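Local coordinates for collagen adhesin (Staphylococcus aureus, PDB 2F68), which binds collagen as a bacterial surface adhesin, with two beta-rich domains proposed to close around the collagen in a "hug", at residues P161-T164 and T165-R168; I262-E265 and Q266-E269. One frame throughout, in Å; residues are numbered along the deposited sequence.

Contact 1 of 2, residues P161-T164 and T165-R168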
loop_
_atom_site.group_PDB
_atom_site.type_symbol
_atom_site.label_atom_id
_atom_site.label_comp_id
_atom_site.label_asym_id
_atom_site.label_seq_id
_atom_site.Cartn_x
_atom_site.Cartn_y
_atom_site.Cartn_z
ATOM N N PRO A 161 -3.116 2.798 -0.241
ATOM C CA PRO A 161 -4.080 2.950 0.853
ATOM C C PRO A 161 -5.538 2.952 0.385
ATOM O O PRO A 161 -6.423 2.547 1.140
ATOM C CB PRO A 161 -3.717 4.313 1.453
ATOM C CG PRO A 161 -2.303 4.542 1.048
ATOM C CD PRO A 161 -2.203 3.952 -0.318
ATOM N N GLU A 162 -5.775 3.405 -0.845
ATOM C CA GLU A 162 -7.123 3.431 -1.418
ATOM C C GLU A 162 -7.551 2.085 -2.007
ATOM O O GLU A 162 -8.747 1.801 -2.108
ATOM C CB GLU A 162 -7.268 4.551 -2.463
ATOM C CG GLU A 162 -6.234 4.543 -3.592
ATOM C CD GLU A 162 -5.050 5.462 -3.330
ATOM O OE1 GLU A 162 -4.575 5.533 -2.176
ATOM O OE2 GLU A 162 -4.585 6.113 -4.290
ATOM N N ASP A 163 -6.575 1.262 -2.388
ATOM C CA ASP A 163 -6.850 -0.038 -2.999
ATOM C C ASP A 163 -5.939 -1.135 -2.440
ATOM O O ASP A 163 -4.764 -1.230 -2.807
ATOM C CB ASP A 163 -6.722 0.053 -4.526
ATOM C CG ASP A 163 -7.283 -1.166 -5.239
ATOM O OD1 ASP A 163 -8.239 -1.788 -4.725
ATOM O OD2 ASP A 163 -6.771 -1.499 -6.329
ATOM N N THR A 164 -6.498 -1.959 -1.555
ATOM C CA THR A 164 -5.749 -3.042 -0.911
ATOM C C THR A 164 -5.755 -4.339 -1.725
ATOM O O THR A 164 -4.972 -5.251 -1.451
ATOM C CB THR A 164 -6.264 -3.324 0.527
ATOM O OG1 THR A 164 -5.323 -4.149 1.225
ATOM C CG2 THR A 164 -7.629 -4.015 0.505
ATOM N N THR A 165 -6.636 -4.412 -2.721
ATOM C CA THR A 165 -6.809 -5.622 -3.529
ATOM C C THR A 165 -5.712 -5.808 -4.579
ATOM O O THR A 165 -5.559 -6.897 -5.139
ATOM C CB THR A 165 -8.194 -5.661 -4.218
ATOM O OG1 THR A 165 -8.400 -4.454 -4.961
ATOM C CG2 THR A 165 -9.308 -5.819 -3.189
ATOM N N HIS A 166 -4.955 -4.744 -4.841
ATOM C CA HIS A 166 -3.882 -4.777 -5.832
ATOM C C HIS A 166 -2.515 -4.478 -5.222
ATOM O O HIS A 166 -2.405 -3.711 -4.263
ATOM C CB HIS A 166 -4.171 -3.794 -6.968
ATOM C CG HIS A 166 -5.280 -4.227 -7.875
ATOM N ND1 HIS A 166 -6.597 -3.886 -7.655
ATOM C CD2 HIS A 166 -5.268 -4.971 -9.005
ATOM C CE1 HIS A 166 -7.348 -4.401 -8.611
ATOM N NE2 HIS A 166 -6.566 -5.066 -9.443
ATOM N N VAL A 167 -1.481 -5.099 -5.787
ATOM C CA VAL A 167 -0.099 -4.830 -5.396
ATOM C C VAL A 167 0.652 -4.233 -6.586
ATOM O O VAL A 167 0.772 -4.867 -7.638
ATOM C CB VAL A 167 0.630 -6.105 -4.889
ATOM C CG1 VAL A 167 2.039 -5.766 -4.415
ATOM C CG2 VAL A 167 -0.153 -6.772 -3.766
ATOM N N ARG A 168 1.142 -3.009 -6.410
ATOM C CA ARG A 168 1.898 -2.313 -7.449
ATOM C C ARG A 168 3.314 -2.869 -7.549
ATOM O O ARG A 168 3.881 -3.323 -6.554
ATOM C CB ARG A 168 1.954 -0.809 -7.165
ATOM C CG ARG A 168 0.598 -0.128 -7.046
ATOM C CD ARG A 168 0.739 1.243 -6.408
ATOM N NE ARG A 168 1.163 2.267 -7.362
ATOM C CZ ARG A 168 1.804 3.387 -7.035
ATOM N NH1 ARG A 168 2.123 3.642 -5.773
ATOM N NH2 ARG A 168 2.138 4.255 -7.981
HETATM O O HOH W 1 -2.522 -1.080 -4.379
#
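Asp163, Thr165 and His166 meet at a beta turn with type I backbone angles that leads into strand 166-173 of the collagen-binding domain. The tight part is a carboxylate held by two neighbours. Thr165 OG1 donates to Asp163 OD1 at 2.7 Å, on the syn side but well out of the carboxylate plane. His166 ND1 donates to Asp163 OD2, also at 2.7 Å, with a bent N-H...O angle of 136°. Carboxylate and imidazole planes are turned 48° against each other. Asp163 CG stands anti to its own N (chi1 -167°), which sets the carboxylate on the side of Thr165 and His166, its two donors. The carboxylate may favour a protonated imidazole, while Lys259 and Lys261, which His166 also touches, may oppose it. The other side is looser. There a water spans the two ends of the turn, donating to Asp163 O and His166 O. Thr164 points its CB away from 165-168, and its side chain packs on Met159 and Lys69. Thr165 N is covered by the contact and has no partner in the model. Before the turn, the main chain at Pro161 bonds Ser68 of strand 62-75, in the Ig-like domain. Thr165 OG1 also accepts a weak bond from His166 ND1, at 3.3 Å.

Contact 2 of 2, residues I262-E265 and Q266-E269; sequences ITNE and QQKE
Asn264 to Gln267 form a type I beta turn, closed by a weak bond from Gln267 N to Asn264 O at 3.4 Å. A side-chain bond between the same two residues adds a second link. Asn264 ND2 donates to Gln267 OE1 at 3.2 Å, and the N-H...O angle of 158° is fairly straight. The donor meets the oxygen at a C=O...N angle of 125°, slightly tilted from the carbonyl plane. The two amides stand nearly perpendicular. With CG anti to the backbone N in both residues, the two amides meet. Asn264 ND2 also comes within 3.5 Å of Gln267 CB. At the corner, Gln266 bends at chi2 (67°), and its OE1 comes 3.9 Å from Glu265 CB. The Gln267 amide is gripped at both ends, because NE2 donates to Glu269 O at 2.8 Å and also bonds Gly192 O. Its orientation is therefore well fixed, although the turn lies at the surface. The turn belongs to the loop that joins strand 252-262 to strand 269-278. Gly193 bonds Thr263 through the backbone, and Asn297, just past strand 289-296, bonds the main chain of Gln267 and Lys268.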
loop_
_atom_site.group_PDB
_atom_site.type_symbol
_atom_site.label_atom_id
_atom_site.label_comp_id
_atom_site.label_asym_id
_atom_site.label_seq_id
_atom_site.Cartn_x
_atom_site.Cartn_y
_atom_site.Cartn_z
ATOM N N ILE A 262 -4.837 -9.472 -6.030
ATOM C CA ILE A 262 -4.661 -10.441 -4.950
ATOM C C ILE A 262 -5.738 -11.527 -5.000
ATOM O O ILE A 262 -6.935 -11.233 -4.953
ATOM C CB ILE A 262 -4.642 -9.748 -3.557
ATOM C CG1 ILE A 262 -3.380 -8.889 -3.409
ATOM C CG2 ILE A 262 -4.736 -10.778 -2.427
ATOM C CD1 ILE A 262 -3.390 -7.959 -2.210
ATOM N N THR A 263 -5.292 -12.776 -5.111
ATOM C CA THR A 263 -6.188 -13.932 -5.106
ATOM C C THR A 263 -6.229 -14.595 -3.729
ATOM O O THR A 263 -7.263 -15.127 -3.320
ATOM C CB THR A 263 -5.788 -14.981 -6.171
ATOM O OG1 THR A 263 -4.408 -15.332 -6.009
ATOM C CG2 THR A 263 -6.013 -14.438 -7.577
ATOM N N ASN A 264 -5.100 -14.555 -3.024
ATOM C CA ASN A 264 -4.999 -15.100 -1.672
ATOM C C ASN A 264 -5.013 -13.985 -0.626
ATOM O O ASN A 264 -3.997 -13.324 -0.393
ATOM C CB ASN A 264 -3.743 -15.970 -1.535
ATOM C CG ASN A 264 -3.771 -16.866 -0.302
ATOM O OD1 ASN A 264 -4.799 -17.007 0.363
ATOM N ND2 ASN A 264 -2.634 -17.481 0.001
ATOM N N GLU A 265 -6.174 -13.787 -0.006
ATOM C CA GLU A 265 -6.386 -12.709 0.966
ATOM C C GLU A 265 -5.596 -12.897 2.261
ATOM O O GLU A 265 -5.134 -11.924 2.858
ATOM C CB GLU A 265 -7.878 -12.557 1.286
ATOM C CG GLU A 265 -8.718 -11.990 0.146
ATOM C CD GLU A 265 -10.185 -11.828 0.513
ATOM O OE1 GLU A 265 -10.762 -12.755 1.122
ATOM O OE2 GLU A 265 -10.765 -10.773 0.181
ATOM N N GLN A 266 -5.447 -14.152 2.684
ATOM C CA GLN A 266 -4.776 -14.482 3.943
ATOM C C GLN A 266 -3.248 -14.539 3.839
ATOM O O GLN A 266 -2.561 -14.696 4.852
ATOM C CB GLN A 266 -5.321 -15.800 4.512
ATOM C CG GLN A 266 -6.532 -15.642 5.432
ATOM C CD GLN A 266 -7.779 -15.150 4.714
ATOM O OE1 GLN A 266 -8.135 -15.646 3.644
ATOM N NE2 GLN A 266 -8.455 -14.174 5.310
ATOM N N GLN A 267 -2.726 -14.407 2.620
ATOM C CA GLN A 267 -1.283 -14.427 2.384
ATOM C C GLN A 267 -0.616 -13.177 2.955
ATOM O O GLN A 267 -1.060 -12.055 2.701
ATOM C CB GLN A 267 -0.982 -14.569 0.887
ATOM C CG GLN A 267 0.472 -14.899 0.567
ATOM C CD GLN A 267 0.667 -15.385 -0.859
ATOM O OE1 GLN A 267 0.038 -16.351 -1.290
ATOM N NE2 GLN A 267 1.553 -14.722 -1.592
ATOM N N LYS A 268 0.448 -13.387 3.727
ATOM C CA LYS A 268 1.140 -12.303 4.428
ATOM C C LYS A 268 2.123 -11.543 3.542
ATOM O O LYS A 268 2.265 -10.326 3.672
ATOM C CB LYS A 268 1.867 -12.842 5.666
ATOM C CG LYS A 268 0.948 -13.314 6.784
ATOM C CD LYS A 268 1.746 -13.844 7.964
ATOM C CE LYS A 268 0.831 -14.323 9.080
ATOM N NZ LYS A 268 1.601 -14.846 10.242
ATOM N N GLU A 269 2.799 -12.263 2.650
ATOM C CA GLU A 269 3.822 -11.670 1.788
ATOM C C GLU A 269 3.560 -11.925 0.307
ATOM O O GLU A 269 3.235 -13.045 -0.093
ATOM C CB GLU A 269 5.212 -12.193 2.166
ATOM C CG GLU A 269 5.759 -11.645 3.480
ATOM C CD GLU A 269 7.162 -12.143 3.801
ATOM O OE1 GLU A 269 7.784 -12.810 2.945
ATOM O OE2 GLU A 269 7.645 -11.864 4.917
#

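Coming from the N terminus, after strand 154-156 the chain reaches contact 1. That contact closes the turn into strand 166-173. Contact 2 comes about a hundred residues later and closes the turn after strand 252-262. The two are in series, so they neither nest nor cross. Strands 166-173 and 252-262 are antiparallel neighbours in one sheet, and this brings the contacts together, with centres about 12 Å apart. Thr165 O and Ile262 N, 2.8 Å apart, are a probable hydrogen bond. Ile262 CD1 packs against Val167 CG2. Contact 1 faces strand 62-75 of the Ig-like domain, while contact 2 leads into the other sheet of the collagen-binding domain, which contains strand 269-278.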